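Local coordinates for protein Pbp related beta-lactamase (PDB 2QMI) that is an archaeal peptidase related to penicillin-binding proteins and beta-lactamases, which assembles into a self-compartmentalizing octamer, at residues 66-74 / 258-267; 291-301 / 312-320. All blocks are in the same frame, centred on the assembly; numbering follows the deposited sequence.

Contact 1: residues 66-74 / 258-267; sequences ALAIMKLVE and IVSKEYIEKM
The carboxylate of E74 grips S260 with both oxygens: OG of S260 donates to OE2 of E74 at 2.6 Å, and the amide N of S260 gives its hydrogen to OE1 at 3.0 Å, with 159° at the hydrogen. Both bonds use syn lone pairs, the sides on which the two oxygens face each other, so the carboxylate closes on one residue like a fork and its rotation is fixed. S260 is the residue just before helix 261-267, and the acid there ties down the backbone N that leads into it. E74 reaches across because CG is anti to the backbone N (chi1 163°) and the chain runs on extended. On the way its CB lies over a face of the Y263 ring, 3.9 Å from the ring centroid, a CH-pi contact. M70 meets the same tyrosine differently: SD sits in the ring plane at its edge, 3.8 Å from CD1 of Y263, a Met-aromatic contact. M70, its chain bent at chi2 and chi3, runs past M267 in the opposite direction, CG of M70 being 3.7 Å from SD of M267. Deeper in, CE of M267 touches CB of A66, whose small side chain admits the methyl, and L67 puts CD1 against CG2 of V259. Y251 of helix 241-252 packs on L67 and M267. The axes of segments 66-74 and 261-267 cross obliquely, their directions opposed, 10.3 Å apart at 137°. Helix 61-74 carries at its start a possible SxxK motif (S59, K62), as in penicillin-binding proteins and class C beta-lactamases.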
ATOM      1  N   ALA A  66      49.645  -3.311 -19.672  1.00 20.08           N
ATOM      2  CA  ALA A  66      50.838  -2.476 -19.572  1.00 21.62           C
ATOM      3  C   ALA A  66      52.101  -3.282 -19.869  1.00 22.87           C
ATOM      4  O   ALA A  66      53.052  -2.760 -20.455  1.00 23.53           O
ATOM      5  CB  ALA A  66      50.929  -1.855 -18.187  1.00 19.44           C
ATOM      6  N   LEU A  67      52.103  -4.550 -19.472  1.00 23.74           N
ATOM      7  CA  LEU A  67      53.248  -5.415 -19.703  1.00 25.38           C
ATOM      8  C   LEU A  67      53.411  -5.654 -21.201  1.00 25.59           C
ATOM      9  O   LEU A  67      54.521  -5.562 -21.737  1.00 27.22           O
ATOM     10  CB  LEU A  67      53.066  -6.746 -18.964  1.00 24.56           C
ATOM     11  CG  LEU A  67      54.244  -7.732 -18.974  1.00 24.99           C
ATOM     12  CD1 LEU A  67      55.486  -7.085 -18.362  1.00 23.82           C
ATOM     13  CD2 LEU A  67      53.864  -8.973 -18.186  1.00 23.54           C
ATOM     14  N   ALA A  68      52.307  -5.959 -21.876  1.00 25.49           N
ATOM     15  CA  ALA A  68      52.334  -6.192 -23.318  1.00 24.41           C
ATOM     16  C   ALA A  68      52.961  -4.982 -24.002  1.00 24.36           C
ATOM     17  O   ALA A  68      53.782  -5.124 -24.918  1.00 23.40           O
ATOM     18  CB  ALA A  68      50.927  -6.411 -23.842  1.00 24.64           C
ATOM     19  N   ILE A  69      52.571  -3.795 -23.544  1.00 22.72           N
ATOM     20  CA  ILE A  69      53.083  -2.546 -24.090  1.00 22.12           C
ATOM     21  C   ILE A  69      54.590  -2.439 -23.870  1.00 22.85           C
ATOM     22  O   ILE A  69      55.309  -1.982 -24.754  1.00 23.38           O
ATOM     23  CB  ILE A  69      52.400  -1.319 -23.436  1.00 21.73           C
ATOM     24  CG1 ILE A  69      50.934  -1.232 -23.878  1.00 22.59           C
ATOM     25  CG2 ILE A  69      53.155  -0.044 -23.796  1.00 20.56           C
ATOM     26  CD1 ILE A  69      50.717  -0.919 -25.363  1.00 23.84           C
ATOM     27  N   MET A  70      55.063  -2.848 -22.692  1.00 22.04           N
ATOM     28  CA  MET A  70      56.493  -2.793 -22.391  1.00 22.64           C
ATOM     29  C   MET A  70      57.260  -3.700 -23.339  1.00 22.13           C
ATOM     30  O   MET A  70      58.334  -3.348 -23.819  1.00 23.33           O
ATOM     31  CB  MET A  70      56.769  -3.239 -20.947  1.00 22.84           C
ATOM     32  CG  MET A  70      56.239  -2.311 -19.854  1.00 23.63           C
ATOM     33  SD  MET A  70      57.026  -0.676 -19.796  1.00 25.23           S
ATOM     34  CE  MET A  70      55.864   0.279 -20.756  1.00 25.26           C
ATOM     35  N   LYS A  71      56.699  -4.874 -23.602  1.00 23.10           N
ATOM     36  CA  LYS A  71      57.332  -5.844 -24.483  1.00 23.31           C
ATOM     37  C   LYS A  71      57.511  -5.264 -25.883  1.00 23.91           C
ATOM     38  O   LYS A  71      58.625  -5.223 -26.416  1.00 21.94           O
ATOM     39  CB  LYS A  71      56.489  -7.118 -24.552  1.00 24.38           C
ATOM     40  CG  LYS A  71      57.235  -8.313 -25.130  1.00 25.48           C
ATOM     41  CD  LYS A  71      56.484  -9.606 -24.861  1.00 25.67           C
ATOM     42  CE  LYS A  71      57.248 -10.802 -25.394  1.00 27.56           C
ATOM     43  NZ  LYS A  71      57.458 -10.675 -26.861  1.00 28.40           N
ATOM     44  N   LEU A  72      56.409  -4.800 -26.465  1.00 23.68           N
ATOM     45  CA  LEU A  72      56.443  -4.225 -27.800  1.00 23.71           C
ATOM     46  C   LEU A  72      57.404  -3.038 -27.885  1.00 23.94           C
ATOM     47  O   LEU A  72      58.005  -2.805 -28.930  1.00 24.39           O
ATOM     48  CB  LEU A  72      55.031  -3.802 -28.223  1.00 22.59           C
ATOM     49  CG  LEU A  72      54.013  -4.943 -28.319  1.00 23.83           C
ATOM     50  CD1 LEU A  72      52.620  -4.374 -28.541  1.00 23.03           C
ATOM     51  CD2 LEU A  72      54.406  -5.895 -29.451  1.00 23.45           C
ATOM     52  N   VAL A  73      57.549  -2.295 -26.790  1.00 24.24           N
ATOM     53  CA  VAL A  73      58.462  -1.150 -26.770  1.00 26.03           C
ATOM     54  C   VAL A  73      59.910  -1.652 -26.775  1.00 27.81           C
ATOM     55  O   VAL A  73      60.762  -1.165 -27.525  1.00 26.98           O
ATOM     56  CB  VAL A  73      58.225  -0.280 -25.521  1.00 25.02           C
ATOM     57  CG1 VAL A  73      59.227   0.869 -25.476  1.00 24.06           C
ATOM     58  CG2 VAL A  73      56.809   0.269 -25.556  1.00 25.33           C
ATOM     59  N   GLU A  74      60.174  -2.639 -25.929  1.00 28.08           N
ATOM     60  CA  GLU A  74      61.492  -3.230 -25.833  1.00 28.65           C
ATOM     61  C   GLU A  74      61.913  -3.861 -27.153  1.00 28.68           C
ATOM     62  O   GLU A  74      63.100  -3.935 -27.457  1.00 29.80           O
ATOM     63  CB  GLU A  74      61.497  -4.289 -24.739  1.00 30.14           C
ATOM     64  CG  GLU A  74      62.659  -5.230 -24.813  1.00 31.46           C
ATOM     65  CD  GLU A  74      62.982  -5.826 -23.467  1.00 32.69           C
ATOM     66  OE1 GLU A  74      62.038  -6.275 -22.774  1.00 33.16           O
ATOM     67  OE2 GLU A  74      64.178  -5.844 -23.108  1.00 32.90           O
ATOM     68  N   ILE A 258      59.547 -12.253 -19.900  1.00 28.42           N
ATOM     69  CA  ILE A 258      58.659 -11.430 -20.732  1.00 25.92           C
ATOM     70  C   ILE A 258      59.322 -10.138 -21.197  1.00 24.59           C
ATOM     71  O   ILE A 258      59.216  -9.763 -22.365  1.00 25.29           O
ATOM     72  CB  ILE A 258      57.353 -11.062 -19.967  1.00 24.89           C
ATOM     73  CG1 ILE A 258      56.851 -12.274 -19.172  1.00 23.84           C
ATOM     74  CG2 ILE A 258      56.271 -10.595 -20.956  1.00 22.91           C
ATOM     75  CD1 ILE A 258      56.637 -13.509 -20.007  1.00 23.39           C
ATOM     76  N   VAL A 259      59.980  -9.452 -20.267  1.00 24.17           N
ATOM     77  CA  VAL A 259      60.677  -8.202 -20.558  1.00 22.87           C
ATOM     78  C   VAL A 259      61.877  -8.076 -19.630  1.00 23.48           C
ATOM     79  O   VAL A 259      61.949  -8.753 -18.605  1.00 21.95           O
ATOM     80  CB  VAL A 259      59.775  -6.950 -20.323  1.00 22.43           C
ATOM     81  CG1 VAL A 259      58.541  -7.004 -21.210  1.00 21.47           C
ATOM     82  CG2 VAL A 259      59.384  -6.852 -18.852  1.00 21.77           C
ATOM     83  N   SER A 260      62.814  -7.201 -19.996  1.00 24.64           N
ATOM     84  CA  SER A 260      63.996  -6.948 -19.179  1.00 24.62           C
ATOM     85  C   SER A 260      63.571  -6.237 -17.894  1.00 24.56           C
ATOM     86  O   SER A 260      62.528  -5.579 -17.845  1.00 24.50           O
ATOM     87  CB  SER A 260      64.998  -6.073 -19.940  1.00 24.91           C
ATOM     88  OG  SER A 260      65.509  -6.749 -21.077  1.00 25.42           O
ATOM     89  N   LYS A 261      64.391  -6.378 -16.861  1.00 25.37           N
ATOM     90  CA  LYS A 261      64.137  -5.783 -15.557  1.00 26.17           C
ATOM     91  C   LYS A 261      64.004  -4.271 -15.616  1.00 27.54           C
ATOM     92  O   LYS A 261      63.302  -3.668 -14.800  1.00 28.31           O
ATOM     93  CB  LYS A 261      65.261  -6.167 -14.592  1.00 27.39           C
ATOM     94  CG  LYS A 261      66.665  -5.934 -15.156  1.00 28.96           C
ATOM     95  CD  LYS A 261      67.724  -6.606 -14.289  1.00 30.77           C
ATOM     96  CE  LYS A 261      69.053  -6.738 -15.033  1.00 32.03           C
ATOM     97  NZ  LYS A 261      69.593  -5.409 -15.431  1.00 33.36           N
ATOM     98  N   GLU A 262      64.681  -3.655 -16.574  1.00 28.13           N
ATOM     99  CA  GLU A 262      64.617  -2.208 -16.723  1.00 28.74           C
ATOM    100  C   GLU A 262      63.170  -1.792 -16.984  1.00 28.44           C
ATOM    101  O   GLU A 262      62.751  -0.701 -16.604  1.00 27.58           O
ATOM    102  CB  GLU A 262      65.504  -1.745 -17.884  1.00 29.48           C
ATOM    103  CG  GLU A 262      67.015  -1.873 -17.647  1.00 31.94           C
ATOM    104  CD  GLU A 262      67.455  -3.273 -17.230  1.00 32.98           C
ATOM    105  OE1 GLU A 262      66.985  -4.271 -17.833  1.00 33.47           O
ATOM    106  OE2 GLU A 262      68.286  -3.373 -16.299  1.00 34.54           O
ATOM    107  N   TYR A 263      62.408  -2.666 -17.633  1.00 27.20           N
ATOM    108  CA  TYR A 263      61.013  -2.361 -17.938  1.00 28.25           C
ATOM    109  C   TYR A 263      60.100  -2.559 -16.736  1.00 27.49           C
ATOM    110  O   TYR A 263      59.212  -1.733 -16.484  1.00 26.34           O
ATOM    111  CB  TYR A 263      60.546  -3.192 -19.139  1.00 28.24           C
ATOM    112  CG  TYR A 263      61.133  -2.649 -20.417  1.00 30.42           C
ATOM    113  CD1 TYR A 263      60.556  -1.551 -21.048  1.00 30.28           C
ATOM    114  CD2 TYR A 263      62.344  -3.146 -20.926  1.00 30.93           C
ATOM    115  CE1 TYR A 263      61.164  -0.948 -22.141  1.00 31.36           C
ATOM    116  CE2 TYR A 263      62.963  -2.547 -22.022  1.00 31.38           C
ATOM    117  CZ  TYR A 263      62.365  -1.445 -22.622  1.00 31.76           C
ATOM    118  OH  TYR A 263      62.959  -0.821 -23.691  1.00 32.39           O
ATOM    119  N   ILE A 264      60.325  -3.635 -15.986  1.00 26.15           N
ATOM    120  CA  ILE A 264      59.520  -3.891 -14.798  1.00 26.03           C
ATOM    121  C   ILE A 264      59.626  -2.676 -13.875  1.00 26.51           C
ATOM    122  O   ILE A 264      58.645  -2.256 -13.254  1.00 25.84           O
ATOM    123  CB  ILE A 264      59.997  -5.150 -14.053  1.00 23.78           C
ATOM    124  CG1 ILE A 264      59.778  -6.378 -14.935  1.00 23.37           C
ATOM    125  CG2 ILE A 264      59.245  -5.301 -12.743  1.00 23.09           C
ATOM    126  CD1 ILE A 264      60.092  -7.702 -14.255  1.00 23.67           C
ATOM    127  N   GLU A 265      60.818  -2.093 -13.817  1.00 28.47           N
ATOM    128  CA  GLU A 265      61.050  -0.923 -12.980  1.00 29.03           C
ATOM    129  C   GLU A 265      60.324   0.301 -13.511  1.00 27.92           C
ATOM    130  O   GLU A 265      59.970   1.203 -12.751  1.00 26.65           O
ATOM    131  CB  GLU A 265      62.545  -0.649 -12.876  1.00 32.52           C
ATOM    132  CG  GLU A 265      63.210  -1.503 -11.814  1.00 38.69           C
ATOM    133  CD  GLU A 265      64.711  -1.506 -11.936  1.00 41.83           C
ATOM    134  OE1 GLU A 265      65.296  -0.410 -12.151  1.00 43.37           O
ATOM    135  OE2 GLU A 265      65.305  -2.605 -11.804  1.00 43.71           O
ATOM    136  N   LYS A 266      60.103   0.335 -14.818  1.00 27.46           N
ATOM    137  CA  LYS A 266      59.389   1.457 -15.411  1.00 27.42           C
ATOM    138  C   LYS A 266      57.941   1.405 -14.934  1.00 26.07           C
ATOM    139  O   LYS A 266      57.342   2.427 -14.616  1.00 26.15           O
ATOM    140  CB  LYS A 266      59.429   1.379 -16.941  1.00 28.31           C
ATOM    141  CG  LYS A 266      60.733   1.853 -17.569  1.00 30.02           C
ATOM    142  CD  LYS A 266      60.581   2.057 -19.078  1.00 30.44           C
ATOM    143  CE  LYS A 266      61.888   2.520 -19.705  1.00 30.16           C
ATOM    144  NZ  LYS A 266      62.987   1.542 -19.476  1.00 31.24           N
ATOM    145  N   MET A 267      57.393   0.195 -14.876  1.00 24.82           N
ATOM    146  CA  MET A 267      56.013  -0.013 -14.453  1.00 23.69           C
ATOM    147  C   MET A 267      55.790   0.299 -12.977  1.00 22.71           C
ATOM    148  O   MET A 267      54.693   0.697 -12.588  1.00 23.28           O
ATOM    149  CB  MET A 267      55.593  -1.459 -14.741  1.00 22.01           C
ATOM    150  CG  MET A 267      55.606  -1.820 -16.219  1.00 22.91           C
ATOM    151  SD  MET A 267      55.216  -3.558 -16.535  1.00 22.21           S
ATOM    152  CE  MET A 267      53.498  -3.611 -16.011  1.00 22.55           C
TER

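Contact 2: residues 291-301 / 312-320; sequences YPNFLGEKLVG and YIGYIPEKK
V300 and Y315 form the hydrogen-bonded pair of this antiparallel ladder: the N of Y315 donates to the O of V300 at 2.8 Å, and the N of V300 to the O of Y315 at 3.1 Å. The O of V300 also takes a CA-H contact from G314. Both strands are paired on their other edges too: the backbones of Y312 and G314 bond to V325 and V323 of strand 321-327, and that of G301 to I289. The side chains of V300 and Y315 lie side by side on one face of the sheet, with CB of V300 over the Y315 ring, 4.0 Å from its centroid. CG of Y315 lies between its own backbone N and carbonyl carbon (chi1 62°), which lays the ring over the valine; its hydroxyl bonds to E268. Next along the ladder, G301 and G314 make a non-hydrogen-bonded pair with CA atoms only 3.9 Å apart; CA of G301 lies close to the O of I313 and near the OH of Y312, with no room for a side chain. The hairpin 297-305/310-316 belongs to the antiparallel sheet of the penicillin-binding protein and beta-lactamase fold, and G301 precedes H302, part of a possible K(T/S)G-type element. On the other face, the hydroxyl of Y312 gives a weak bond to OH of Y291 at 3.0 Å. I316, its branches suited to an apolar place, sets CD1 at the edge of the F294 ring and CG1 3.7 Å from CD1 of L299. A water links the O of K298 to the N of E318 in the turn after strand 312-316. NZ of K319 makes a loose salt bridge with E297, 3.3 Å from OE2, while NZ of K298 turns to the O of E268.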
ATOM      1  N   TYR A 291      52.582   2.557  -3.668  1.00 24.08           N
ATOM      2  CA  TYR A 291      52.416   2.919  -2.253  1.00 24.70           C
ATOM      3  C   TYR A 291      53.797   3.073  -1.595  1.00 24.37           C
ATOM      4  O   TYR A 291      54.344   2.106  -1.076  1.00 23.80           O
ATOM      5  CB  TYR A 291      51.658   1.816  -1.499  1.00 25.08           C
ATOM      6  CG  TYR A 291      50.319   1.382  -2.074  1.00 24.79           C
ATOM      7  CD1 TYR A 291      49.112   1.832  -1.522  1.00 23.57           C
ATOM      8  CD2 TYR A 291      50.256   0.444  -3.109  1.00 24.93           C
ATOM      9  CE1 TYR A 291      47.880   1.346  -1.986  1.00 22.55           C
ATOM     10  CE2 TYR A 291      49.029  -0.049  -3.579  1.00 22.46           C
ATOM     11  CZ  TYR A 291      47.854   0.403  -3.014  1.00 22.63           C
ATOM     12  OH  TYR A 291      46.662  -0.109  -3.468  1.00 21.36           O
ATOM     13  N   PRO A 292      54.374   4.285  -1.607  1.00 24.63           N
ATOM     14  CA  PRO A 292      55.695   4.497  -1.000  1.00 24.26           C
ATOM     15  C   PRO A 292      55.791   4.453   0.535  1.00 25.43           C
ATOM     16  O   PRO A 292      56.858   4.175   1.081  1.00 25.90           O
ATOM     17  CB  PRO A 292      56.119   5.848  -1.572  1.00 21.84           C
ATOM     18  CG  PRO A 292      54.814   6.557  -1.759  1.00 22.61           C
ATOM     19  CD  PRO A 292      53.944   5.481  -2.354  1.00 22.19           C
ATOM     20  N   ASN A 293      54.683   4.708   1.222  1.00 26.07           N
ATOM     21  CA  ASN A 293      54.670   4.713   2.684  1.00 27.23           C
ATOM     22  C   ASN A 293      53.745   3.655   3.289  1.00 26.36           C
ATOM     23  O   ASN A 293      52.882   3.972   4.107  1.00 26.22           O
ATOM     24  CB  ASN A 293      54.247   6.099   3.176  1.00 28.83           C
ATOM     25  CG  ASN A 293      55.139   7.200   2.639  1.00 31.74           C
ATOM     26  OD1 ASN A 293      54.663   8.253   2.202  1.00 32.39           O
ATOM     27  ND2 ASN A 293      56.450   6.966   2.677  1.00 33.09           N
ATOM     28  N   PHE A 294      53.928   2.401   2.894  1.00 26.04           N
ATOM     29  CA  PHE A 294      53.093   1.316   3.406  1.00 25.78           C
ATOM     30  C   PHE A 294      53.792   0.556   4.529  1.00 26.98           C
ATOM     31  O   PHE A 294      54.470  -0.444   4.277  1.00 27.05           O
ATOM     32  CB  PHE A 294      52.746   0.334   2.285  1.00 23.82           C
ATOM     33  CG  PHE A 294      51.906  -0.828   2.739  1.00 22.87           C
ATOM     34  CD1 PHE A 294      50.566  -0.650   3.067  1.00 22.19           C
ATOM     35  CD2 PHE A 294      52.460  -2.100   2.855  1.00 22.26           C
ATOM     36  CE1 PHE A 294      49.789  -1.718   3.506  1.00 21.95           C
ATOM     37  CE2 PHE A 294      51.691  -3.176   3.295  1.00 22.99           C
ATOM     38  CZ  PHE A 294      50.350  -2.982   3.620  1.00 21.81           C
ATOM     39  N   LEU A 295      53.622   1.021   5.765  1.00 26.70           N
ATOM     40  CA  LEU A 295      54.246   0.369   6.912  1.00 27.15           C
ATOM     41  C   LEU A 295      55.753   0.286   6.720  1.00 27.45           C
ATOM     42  O   LEU A 295      56.358  -0.765   6.923  1.00 27.96           O
ATOM     43  CB  LEU A 295      53.663  -1.040   7.113  1.00 25.89           C
ATOM     44  CG  LEU A 295      52.219  -1.127   7.632  1.00 27.32           C
ATOM     45  CD1 LEU A 295      51.286  -0.443   6.652  1.00 27.49           C
ATOM     46  CD2 LEU A 295      51.809  -2.588   7.826  1.00 26.56           C
ATOM     47  N   GLY A 296      56.351   1.405   6.322  1.00 28.18           N
ATOM     48  CA  GLY A 296      57.787   1.453   6.108  1.00 28.84           C
ATOM     49  C   GLY A 296      58.290   0.684   4.897  1.00 29.56           C
ATOM     50  O   GLY A 296      59.485   0.417   4.793  1.00 30.16           O
ATOM     51  N   GLU A 297      57.391   0.319   3.985  1.00 29.94           N
ATOM     52  CA  GLU A 297      57.776  -0.415   2.781  1.00 28.63           C
ATOM     53  C   GLU A 297      57.177   0.215   1.521  1.00 28.66           C
ATOM     54  O   GLU A 297      56.251   1.036   1.597  1.00 28.43           O
ATOM     55  CB  GLU A 297      57.289  -1.860   2.868  1.00 29.34           C
ATOM     56  CG  GLU A 297      57.746  -2.634   4.090  1.00 30.43           C
ATOM     57  CD  GLU A 297      59.250  -2.825   4.138  1.00 30.83           C
ATOM     58  OE1 GLU A 297      59.895  -2.898   3.064  1.00 31.14           O
ATOM     59  OE2 GLU A 297      59.789  -2.920   5.260  1.00 31.66           O
ATOM     60  N   LYS A 298      57.714  -0.163   0.363  1.00 27.90           N
ATOM     61  CA  LYS A 298      57.184   0.329  -0.908  1.00 27.40           C
ATOM     62  C   LYS A 298      56.267  -0.771  -1.441  1.00 26.04           C
ATOM     63  O   LYS A 298      56.730  -1.866  -1.771  1.00 25.99           O
ATOM     64  CB  LYS A 298      58.298   0.589  -1.925  1.00 27.99           C
ATOM     65  CG  LYS A 298      57.785   1.266  -3.198  1.00 28.57           C
ATOM     66  CD  LYS A 298      58.777   1.192  -4.352  1.00 28.62           C
ATOM     67  CE  LYS A 298      58.227   1.919  -5.577  1.00 27.92           C
ATOM     68  NZ  LYS A 298      59.109   1.784  -6.774  1.00 27.22           N
ATOM     69  N   LEU A 299      54.971  -0.480  -1.508  1.00 25.15           N
ATOM     70  CA  LEU A 299      53.983  -1.444  -1.987  1.00 24.11           C
ATOM     71  C   LEU A 299      53.564  -1.206  -3.440  1.00 23.19           C
ATOM     72  O   LEU A 299      53.456  -0.069  -3.900  1.00 22.80           O
ATOM     73  CB  LEU A 299      52.737  -1.398  -1.088  1.00 23.87           C
ATOM     74  CG  LEU A 299      51.539  -2.285  -1.448  1.00 23.66           C
ATOM     75  CD1 LEU A 299      51.890  -3.743  -1.240  1.00 24.20           C
ATOM     76  CD2 LEU A 299      50.346  -1.904  -0.578  1.00 25.36           C
ATOM     77  N   VAL A 300      53.324  -2.293  -4.162  1.00 23.89           N
ATOM     78  CA  VAL A 300      52.892  -2.193  -5.550  1.00 23.05           C
ATOM     79  C   VAL A 300      51.704  -3.125  -5.723  1.00 23.13           C
ATOM     80  O   VAL A 300      51.777  -4.300  -5.369  1.00 22.97           O
ATOM     81  CB  VAL A 300      54.020  -2.595  -6.528  1.00 22.64           C
ATOM     82  CG1 VAL A 300      53.524  -2.501  -7.961  1.00 24.20           C
ATOM     83  CG2 VAL A 300      55.224  -1.675  -6.336  1.00 23.81           C
ATOM     84  N   GLY A 301      50.607  -2.597  -6.250  1.00 22.68           N
ATOM     85  CA  GLY A 301      49.426  -3.417  -6.442  1.00 22.32           C
ATOM     86  C   GLY A 301      48.342  -2.703  -7.225  1.00 23.08           C
ATOM     87  O   GLY A 301      48.521  -1.559  -7.655  1.00 22.37           O
ATOM     88  N   TYR A 312      42.285  -8.158  -5.913  1.00 19.22           N
ATOM     89  CA  TYR A 312      43.445  -7.331  -5.625  1.00 19.52           C
ATOM     90  C   TYR A 312      44.715  -8.177  -5.614  1.00 20.33           C
ATOM     91  O   TYR A 312      44.701  -9.331  -5.189  1.00 20.50           O
ATOM     92  CB  TYR A 312      43.302  -6.657  -4.261  1.00 19.31           C
ATOM     93  CG  TYR A 312      44.411  -5.683  -3.947  1.00 18.45           C
ATOM     94  CD1 TYR A 312      44.392  -4.387  -4.466  1.00 19.21           C
ATOM     95  CD2 TYR A 312      45.493  -6.058  -3.147  1.00 18.19           C
ATOM     96  CE1 TYR A 312      45.416  -3.486  -4.194  1.00 19.74           C
ATOM     97  CE2 TYR A 312      46.525  -5.167  -2.870  1.00 19.55           C
ATOM     98  CZ  TYR A 312      46.480  -3.882  -3.394  1.00 19.97           C
ATOM     99  OH  TYR A 312      47.490  -2.987  -3.117  1.00 21.36           O
ATOM    100  N   ILE A 313      45.804  -7.602  -6.107  1.00 19.54           N
ATOM    101  CA  ILE A 313      47.091  -8.273  -6.100  1.00 19.99           C
ATOM    102  C   ILE A 313      48.060  -7.203  -5.637  1.00 20.97           C
ATOM    103  O   ILE A 313      47.870  -6.023  -5.928  1.00 21.05           O
ATOM    104  CB  ILE A 313      47.543  -8.799  -7.510  1.00 20.02           C
ATOM    105  CG1 ILE A 313      47.799  -7.627  -8.459  1.00 18.86           C
ATOM    106  CG2 ILE A 313      46.505  -9.769  -8.074  1.00 19.28           C
ATOM    107  CD1 ILE A 313      48.475  -8.037  -9.752  1.00 18.02           C
ATOM    108  N   GLY A 314      49.077  -7.613  -4.892  1.00 21.43           N
ATOM    109  CA  GLY A 314      50.059  -6.669  -4.399  1.00 21.62           C
ATOM    110  C   GLY A 314      51.320  -7.406  -3.993  1.00 22.20           C
ATOM    111  O   GLY A 314      51.280  -8.589  -3.658  1.00 22.21           O
ATOM    112  N   TYR A 315      52.445  -6.709  -4.031  1.00 22.44           N
ATOM    113  CA  TYR A 315      53.716  -7.308  -3.662  1.00 23.28           C
ATOM    114  C   TYR A 315      54.704  -6.244  -3.197  1.00 23.48           C
ATOM    115  O   TYR A 315      54.583  -5.067  -3.531  1.00 23.02           O
ATOM    116  CB  TYR A 315      54.302  -8.086  -4.852  1.00 23.88           C
ATOM    117  CG  TYR A 315      54.618  -7.239  -6.076  1.00 24.45           C
ATOM    118  CD1 TYR A 315      53.597  -6.744  -6.902  1.00 24.64           C
ATOM    119  CD2 TYR A 315      55.933  -6.910  -6.394  1.00 23.26           C
ATOM    120  CE1 TYR A 315      53.887  -5.941  -8.012  1.00 22.71           C
ATOM    121  CE2 TYR A 315      56.233  -6.110  -7.494  1.00 23.61           C
ATOM    122  CZ  TYR A 315      55.207  -5.627  -8.299  1.00 24.01           C
ATOM    123  OH  TYR A 315      55.524  -4.818  -9.374  1.00 22.92           O
ATOM    124  N   ILE A 316      55.680  -6.672  -2.410  1.00 24.53           N
ATOM    125  CA  ILE A 316      56.701  -5.775  -1.902  1.00 25.41           C
ATOM    126  C   ILE A 316      58.036  -6.408  -2.269  1.00 26.19           C
ATOM    127  O   ILE A 316      58.563  -7.238  -1.532  1.00 25.29           O
ATOM    128  CB  ILE A 316      56.565  -5.608  -0.370  1.00 26.08           C
ATOM    129  CG1 ILE A 316      55.182  -5.025  -0.054  1.00 25.68           C
ATOM    130  CG2 ILE A 316      57.682  -4.705   0.165  1.00 23.95           C
ATOM    131  CD1 ILE A 316      54.899  -4.810   1.419  1.00 28.18           C
ATOM    132  N   PRO A 317      58.588  -6.028  -3.438  1.00 27.67           N
ATOM    133  CA  PRO A 317      59.861  -6.524  -3.977  1.00 28.27           C
ATOM    134  C   PRO A 317      60.976  -6.542  -2.946  1.00 29.06           C
ATOM    135  O   PRO A 317      61.736  -7.507  -2.868  1.00 28.81           O
ATOM    136  CB  PRO A 317      60.152  -5.554  -5.116  1.00 27.54           C
ATOM    137  CG  PRO A 317      58.806  -5.195  -5.590  1.00 27.85           C
ATOM    138  CD  PRO A 317      58.062  -4.954  -4.298  1.00 27.36           C
ATOM    139  N   GLU A 318      61.074  -5.468  -2.168  1.00 29.35           N
ATOM    140  CA  GLU A 318      62.099  -5.366  -1.130  1.00 30.89           C
ATOM    141  C   GLU A 318      62.114  -6.558  -0.178  1.00 29.97           C
ATOM    142  O   GLU A 318      63.173  -7.086   0.144  1.00 30.50           O
ATOM    143  CB  GLU A 318      61.901  -4.089  -0.311  1.00 33.47           C
ATOM    144  CG  GLU A 318      62.482  -2.826  -0.946  1.00 37.14           C
ATOM    145  CD  GLU A 318      63.995  -2.783  -0.865  1.00 39.29           C
ATOM    146  OE1 GLU A 318      64.576  -1.736  -1.245  1.00 40.63           O
ATOM    147  OE2 GLU A 318      64.602  -3.791  -0.424  1.00 40.10           O
ATOM    148  N   LYS A 319      60.936  -6.966   0.282  1.00 29.13           N
ATOM    149  CA  LYS A 319      60.813  -8.079   1.218  1.00 27.74           C
ATOM    150  C   LYS A 319      60.440  -9.373   0.510  1.00 26.79           C
ATOM    151  O   LYS A 319      60.263 -10.411   1.146  1.00 27.07           O
ATOM    152  CB  LYS A 319      59.751  -7.753   2.275  1.00 28.16           C
ATOM    153  CG  LYS A 319      60.156  -6.663   3.264  1.00 28.94           C
ATOM    154  CD  LYS A 319      61.283  -7.143   4.190  1.00 30.70           C
ATOM    155  CE  LYS A 319      61.733  -6.048   5.159  1.00 31.30           C
ATOM    156  NZ  LYS A 319      62.341  -4.873   4.445  1.00 33.26           N
ATOM    157  N   LYS A 320      60.311  -9.296  -0.810  1.00 25.95           N
ATOM    158  CA  LYS A 320      59.953 -10.443  -1.635  1.00 25.90           C
ATOM    159  C   LYS A 320      58.667 -11.151  -1.222  1.00 25.08           C
ATOM    160  O   LYS A 320      58.591 -12.376  -1.208  1.00 24.75           O
ATOM    161  CB  LYS A 320      61.112 -11.435  -1.681  1.00 27.35           C
ATOM    162  CG  LYS A 320      62.223 -10.983  -2.618  1.00 29.47           C
ATOM    163  CD  LYS A 320      63.334 -12.008  -2.712  1.00 33.51           C
ATOM    164  CE  LYS A 320      64.057 -12.156  -1.371  1.00 34.66           C
ATOM    165  NZ  LYS A 320      65.167 -13.142  -1.472  1.00 36.10           N
TER
HETATM  166  O   HOH W   1      59.584  -2.806  -2.155  1.00 21.76           O

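How the contacts relate
Both contacts lie in the beta-lactamase-type part of the chain, but they hold different elements. Contact 1 joins a helix to a second helix and the loop leading into it, far apart in sequence, and contact 2 joins neighbouring strands of one hairpin. Their centres are 19 Å apart and they do not touch; helix 241-252 lends side chains to both, with Y251 packing in contact 1 and L248 and I252 against Y315 in contact 2. Contact 2 is the more buried, and main-chain pairing carries its middle, with charge only at its exposed end. Contact 1 is partly buried: side chains do most of the packing, and its polar grip depends on one carboxylate.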